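Local coordinates for ribonucleoside-diphosphate reductase subunit beta (Clostridium botulinum, PDB 6ZJK), which probably supplies, as the diiron R2 subunit of a ribonucleotide reductase, the radical needed to turn ribonucleoside diphosphates into deoxyribonucleotides, at residues Ile280-Gly283 with Gln284-Thr287; Asn295-Leu298 with Ile299-Tyr302. All blocks are in the same frame, centred on the assembly; numbering follows the deposited sequence.

Contact 1: Ile280-Gly283 with Gln284-Thr287; sequences IQWG and QYVT
W282 lays one face of its indole over the CG1 methyl of V286, one helical turn further on. V286 CG1 lies 3.7 Å from the centroid of the six-membered ring of W282 and 8° off the ring normal, a CH-pi contact between i and i+4. CG anti to the backbone N (chi1 166°) places the indole on the carbonyl side, forward along the helix, where V286 lies. Y285 comes to the same indole differently: W282 CE3 sits at the edge of the phenol ring, near its plane, 4.3 Å from Y285 CD2.

Beneath these side chains run the i to i+4 backbone bonds of an alpha helix, among them V286 N to W282 O at 3.1 Å. The turn at G283 is gripped twice, since G283 O accepts hydrogen bonds from T287 N and, at 2.6 Å, from T287 OG1. That hydroxyl folds back onto its own helix because chi1, 47°, sets it between the backbone N and the carbonyl carbon. Q284 lies alongside I280, its amide NE2 3.7 Å from I280 CG2 and hydrogen-bonded to D296 O.

Around this end of helix 262-287, W282 faces helices 90-118 and 168-186, its ring meeting F102, while V286 packs on K98 and I99; I280 touches E300, I303 and K304 of helix 296-313, and T287 touches I299.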
loop_
_atom_site.group_PDB
_atom_site.type_symbol
_atom_site.label_atom_id
_atom_site.label_comp_id
_atom_site.label_asym_id
_atom_site.label_seq_id
_atom_site.Cartn_x
_atom_site.Cartn_y
_atom_site.Cartn_z
ATOM N N ILE A 280 29.941 -5.338 -1.862
ATOM C CA ILE A 280 31.294 -4.784 -1.924
ATOM C C ILE A 280 31.814 -4.819 -3.357
ATOM O O ILE A 280 32.357 -3.833 -3.878
ATOM C CB ILE A 280 32.225 -5.560 -0.980
ATOM C CG1 ILE A 280 31.854 -5.313 0.483
ATOM C CG2 ILE A 280 33.673 -5.159 -1.215
ATOM C CD1 ILE A 280 32.691 -6.142 1.473
ATOM N N GLN A 281 31.682 -5.979 -3.998
ATOM C CA GLN A 281 32.173 -6.066 -5.369
ATOM C C GLN A 281 31.407 -5.138 -6.311
ATOM O O GLN A 281 32.013 -4.436 -7.124
ATOM C CB GLN A 281 32.024 -7.506 -5.824
ATOM C CG GLN A 281 33.060 -7.990 -6.766
ATOM C CD GLN A 281 32.754 -9.397 -7.216
ATOM O OE1 GLN A 281 33.672 -10.182 -7.523
ATOM N NE2 GLN A 281 31.481 -9.748 -7.209
ATOM N N TRP A 282 30.103 -4.908 -6.102
ATOM C CA TRP A 282 29.328 -3.961 -6.899
ATOM C C TRP A 282 29.772 -2.532 -6.620
ATOM O O TRP A 282 29.951 -1.742 -7.553
ATOM C CB TRP A 282 27.833 -4.134 -6.590
ATOM C CG TRP A 282 26.926 -3.016 -7.071
ATOM C CD1 TRP A 282 26.378 -2.025 -6.309
ATOM C CD2 TRP A 282 26.438 -2.802 -8.409
ATOM N NE1 TRP A 282 25.590 -1.204 -7.086
ATOM C CE2 TRP A 282 25.611 -1.658 -8.377
ATOM C CE3 TRP A 282 26.626 -3.462 -9.628
ATOM C CZ2 TRP A 282 24.976 -1.157 -9.520
ATOM C CZ3 TRP A 282 25.994 -2.959 -10.771
ATOM C CH2 TRP A 282 25.179 -1.820 -10.704
ATOM N N GLY A 283 29.963 -2.192 -5.340
ATOM C CA GLY A 283 30.397 -0.850 -4.983
ATOM C C GLY A 283 31.751 -0.490 -5.569
ATOM O O GLY A 283 31.950 0.627 -6.051
ATOM N N GLN A 284 32.615 -1.462 -5.628
ATOM C CA GLN A 284 33.910 -1.263 -6.151
ATOM C C GLN A 284 33.837 -1.137 -7.679
ATOM O O GLN A 284 34.497 -0.367 -8.258
ATOM C CB GLN A 284 34.815 -2.428 -5.701
ATOM C CG GLN A 284 35.299 -2.335 -4.256
ATOM C CD GLN A 284 35.928 -3.582 -3.740
ATOM O OE1 GLN A 284 35.785 -4.620 -4.298
ATOM N NE2 GLN A 284 36.624 -3.467 -2.669
ATOM N N TYR A 285 32.954 -1.884 -8.280
ATOM C CA TYR A 285 32.858 -1.933 -9.739
ATOM C C TYR A 285 32.359 -0.611 -10.324
ATOM O O TYR A 285 32.908 -0.121 -11.322
ATOM C CB TYR A 285 31.951 -3.097 -10.146
ATOM C CG TYR A 285 31.502 -3.054 -11.590
ATOM C CD1 TYR A 285 32.412 -3.249 -12.629
ATOM C CD2 TYR A 285 30.161 -2.839 -11.916
ATOM C CE1 TYR A 285 32.009 -3.214 -13.955
ATOM C CE2 TYR A 285 29.740 -2.810 -13.253
ATOM C CZ TYR A 285 30.670 -2.995 -14.263
ATOM O OH TYR A 285 30.266 -2.961 -15.587
ATOM N N VAL A 286 31.331 -0.013 -9.702
ATOM C CA VAL A 286 30.733 1.206 -10.245
ATOM C C VAL A 286 31.553 2.441 -9.891
ATOM O O VAL A 286 31.547 3.418 -10.649
ATOM C CB VAL A 286 29.266 1.373 -9.784
ATOM C CG1 VAL A 286 28.420 0.195 -10.234
ATOM C CG2 VAL A 286 29.181 1.555 -8.300
ATOM N N THR A 287 32.260 2.420 -8.780
ATOM C CA THR A 287 33.049 3.570 -8.451
ATOM C C THR A 287 34.371 3.583 -9.215
ATOM O O THR A 287 34.838 4.608 -9.530
ATOM C CB THR A 287 33.309 3.722 -6.956
ATOM O OG1 THR A 287 33.729 2.490 -6.417
ATOM C CG2 THR A 287 32.070 4.140 -6.259
#

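Contact 2: Asn295-Leu298 with Ile299-Tyr302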
loop_
_atom_site.group_PDB
_atom_site.type_symbol
_atom_site.label_atom_id
_atom_site.label_comp_id
_atom_site.label_asym_id
_atom_site.label_seq_id
_atom_site.Cartn_x
_atom_site.Cartn_y
_atom_site.Cartn_z
ATOM N N ASN A 295 37.130 4.702 -1.788
ATOM C CA ASN A 295 38.149 3.819 -2.276
ATOM C C ASN A 295 37.751 2.403 -2.002
ATOM O O ASN A 295 36.921 2.155 -1.208
ATOM C CB ASN A 295 39.536 4.180 -1.750
ATOM C CG ASN A 295 39.694 3.944 -0.286
ATOM O OD1 ASN A 295 39.631 2.835 0.159
ATOM N ND2 ASN A 295 39.892 4.975 0.442
ATOM N N ASP A 296 38.358 1.460 -2.663
ATOM C CA ASP A 296 37.965 0.092 -2.481
ATOM C C ASP A 296 37.978 -0.496 -1.061
ATOM O O ASP A 296 37.184 -1.330 -0.766
ATOM C CB ASP A 296 38.759 -0.796 -3.391
ATOM C CG ASP A 296 38.430 -0.589 -4.811
ATOM O OD1 ASP A 296 38.921 -1.308 -5.661
ATOM O OD2 ASP A 296 37.648 0.277 -5.092
ATOM N N GLU A 297 38.908 -0.060 -0.238
ATOM C CA GLU A 297 39.033 -0.594 1.089
ATOM C C GLU A 297 38.064 0.050 2.016
ATOM O O GLU A 297 37.510 -0.575 2.829
ATOM C CB GLU A 297 40.444 -0.370 1.632
ATOM C CG GLU A 297 40.719 -1.141 2.902
ATOM C CD GLU A 297 41.948 -0.702 3.709
ATOM O OE1 GLU A 297 42.060 -1.188 4.826
ATOM O OE2 GLU A 297 42.790 0.096 3.267
ATOM N N LEU A 298 37.786 1.314 1.829
ATOM C CA LEU A 298 36.807 1.998 2.601
ATOM C C LEU A 298 35.400 1.491 2.339
ATOM O O LEU A 298 34.610 1.465 3.201
ATOM C CB LEU A 298 36.926 3.450 2.382
ATOM C CG LEU A 298 35.934 4.256 3.103
ATOM C CD1 LEU A 298 36.164 4.162 4.574
ATOM C CD2 LEU A 298 36.080 5.665 2.657
ATOM N N ILE A 299 35.126 1.048 1.139
ATOM C CA ILE A 299 33.875 0.488 0.794
ATOM C C ILE A 299 33.776 -0.887 1.425
ATOM O O ILE A 299 32.749 -1.275 1.861
ATOM C CB ILE A 299 33.732 0.417 -0.743
ATOM C CG1 ILE A 299 33.542 1.796 -1.331
ATOM C CG2 ILE A 299 32.557 -0.380 -1.156
ATOM C CD1 ILE A 299 33.569 1.804 -2.818
ATOM N N GLU A 300 34.861 -1.623 1.433
ATOM C CA GLU A 300 34.920 -2.940 2.031
ATOM C C GLU A 300 34.638 -2.869 3.495
ATOM O O GLU A 300 33.829 -3.546 3.998
ATOM C CB GLU A 300 36.310 -3.512 1.868
ATOM C CG GLU A 300 36.432 -4.996 2.093
ATOM C CD GLU A 300 37.828 -5.460 2.554
ATOM O OE1 GLU A 300 38.766 -4.679 2.514
ATOM O OE2 GLU A 300 37.990 -6.627 2.949
ATOM N N ARG A 301 35.317 -1.991 4.156
ATOM C CA ARG A 301 35.177 -1.842 5.598
ATOM C C ARG A 301 33.794 -1.315 5.980
ATOM O O ARG A 301 33.217 -1.748 6.984
ATOM C CB ARG A 301 36.295 -0.929 6.118
ATOM C CG ARG A 301 37.724 -1.528 6.007
ATOM C CD ARG A 301 38.798 -0.617 6.654
ATOM N NE ARG A 301 38.345 -0.148 7.960
ATOM C CZ ARG A 301 38.619 -0.705 9.137
ATOM N NH1 ARG A 301 39.409 -1.776 9.227
ATOM N NH2 ARG A 301 38.096 -0.166 10.238
ATOM N N TYR A 302 33.219 -0.418 5.180
ATOM C CA TYR A 302 31.925 0.145 5.560
ATOM C C TYR A 302 30.829 -0.911 5.495
ATOM O O TYR A 302 30.057 -1.070 6.447
ATOM C CB TYR A 302 31.576 1.349 4.683
ATOM C CG TYR A 302 30.269 2.020 5.048
ATOM C CD1 TYR A 302 29.969 2.355 6.369
ATOM C CD2 TYR A 302 29.332 2.342 4.059
ATOM C CE1 TYR A 302 28.767 2.974 6.693
ATOM C CE2 TYR A 302 28.132 2.957 4.377
ATOM C CZ TYR A 302 27.854 3.270 5.691
ATOM O OH TYR A 302 26.658 3.884 5.985
#
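Across the opening turns of helix 296-313, the backbone amides of I299, E300, R301 and Y302 bond back to the carbonyl oxygens of N295, D296, E297 and L298, with R301 N to E297 O the shortest of the four at 2.9 Å. I299 sets its CG1 branch alongside the first of these acceptors, 3.4 Å from N295 O. CG1 stands beside the backbone N, anti to the carbonyl carbon (chi1 -72°), which carries this branch back along the preceding turn.

N295 occupies the N-cap, and its side chain supplies an acceptor to the start of the helix. Its OD1 takes a hydrogen bond of 2.9 Å from L298 N, with the N-H pointing nearly straight at the oxygen (163°) but from above the amide plane; a second, weak bond comes from E297 N. This is a classic asparagine N-cap, in which one side-chain oxygen serves amides that lack a carbonyl one turn earlier in the helix.

On the outer side, E297 and R301 run side by side in the same direction. Their contact is made by the aliphatic part of the arginine, R301 CD lying 3.8 Å from E297 OE1, whereas R301 NE remains 5.0 Å from that oxygen. Carboxylate and guanidinium planes stand at 86°, not set for a paired bridge; at that separation, in a partly exposed setting, any attraction is probably modest. E300 crosses E297 obliquely and brings OE1 to 4.1 Å from E297 CG, while its OE2 forms a salt bridge with K304. L298 and Y302 both touch M328, and L298 also P327.

Contacts 1 and 2 lie on successive helices, 262-287 and 296-313, with centres about 10 Å apart, one near the end of its helix and the other at the beginning of the next. Contact 1 is mostly buried, and aromatic and methyl packing, with a hydroxyl turned onto the backbone, sets its character; contact 2 is only partly buried, with capping and charged side chains on its outer side. They touch directly: the Q284 to D296 bond joins the last turns of one helix to the first turn of the other. Beside it, I299 CD1 packs against G283 O and T287 OG1, and I280 CD1 against E300 O, extending the interface between the two helices.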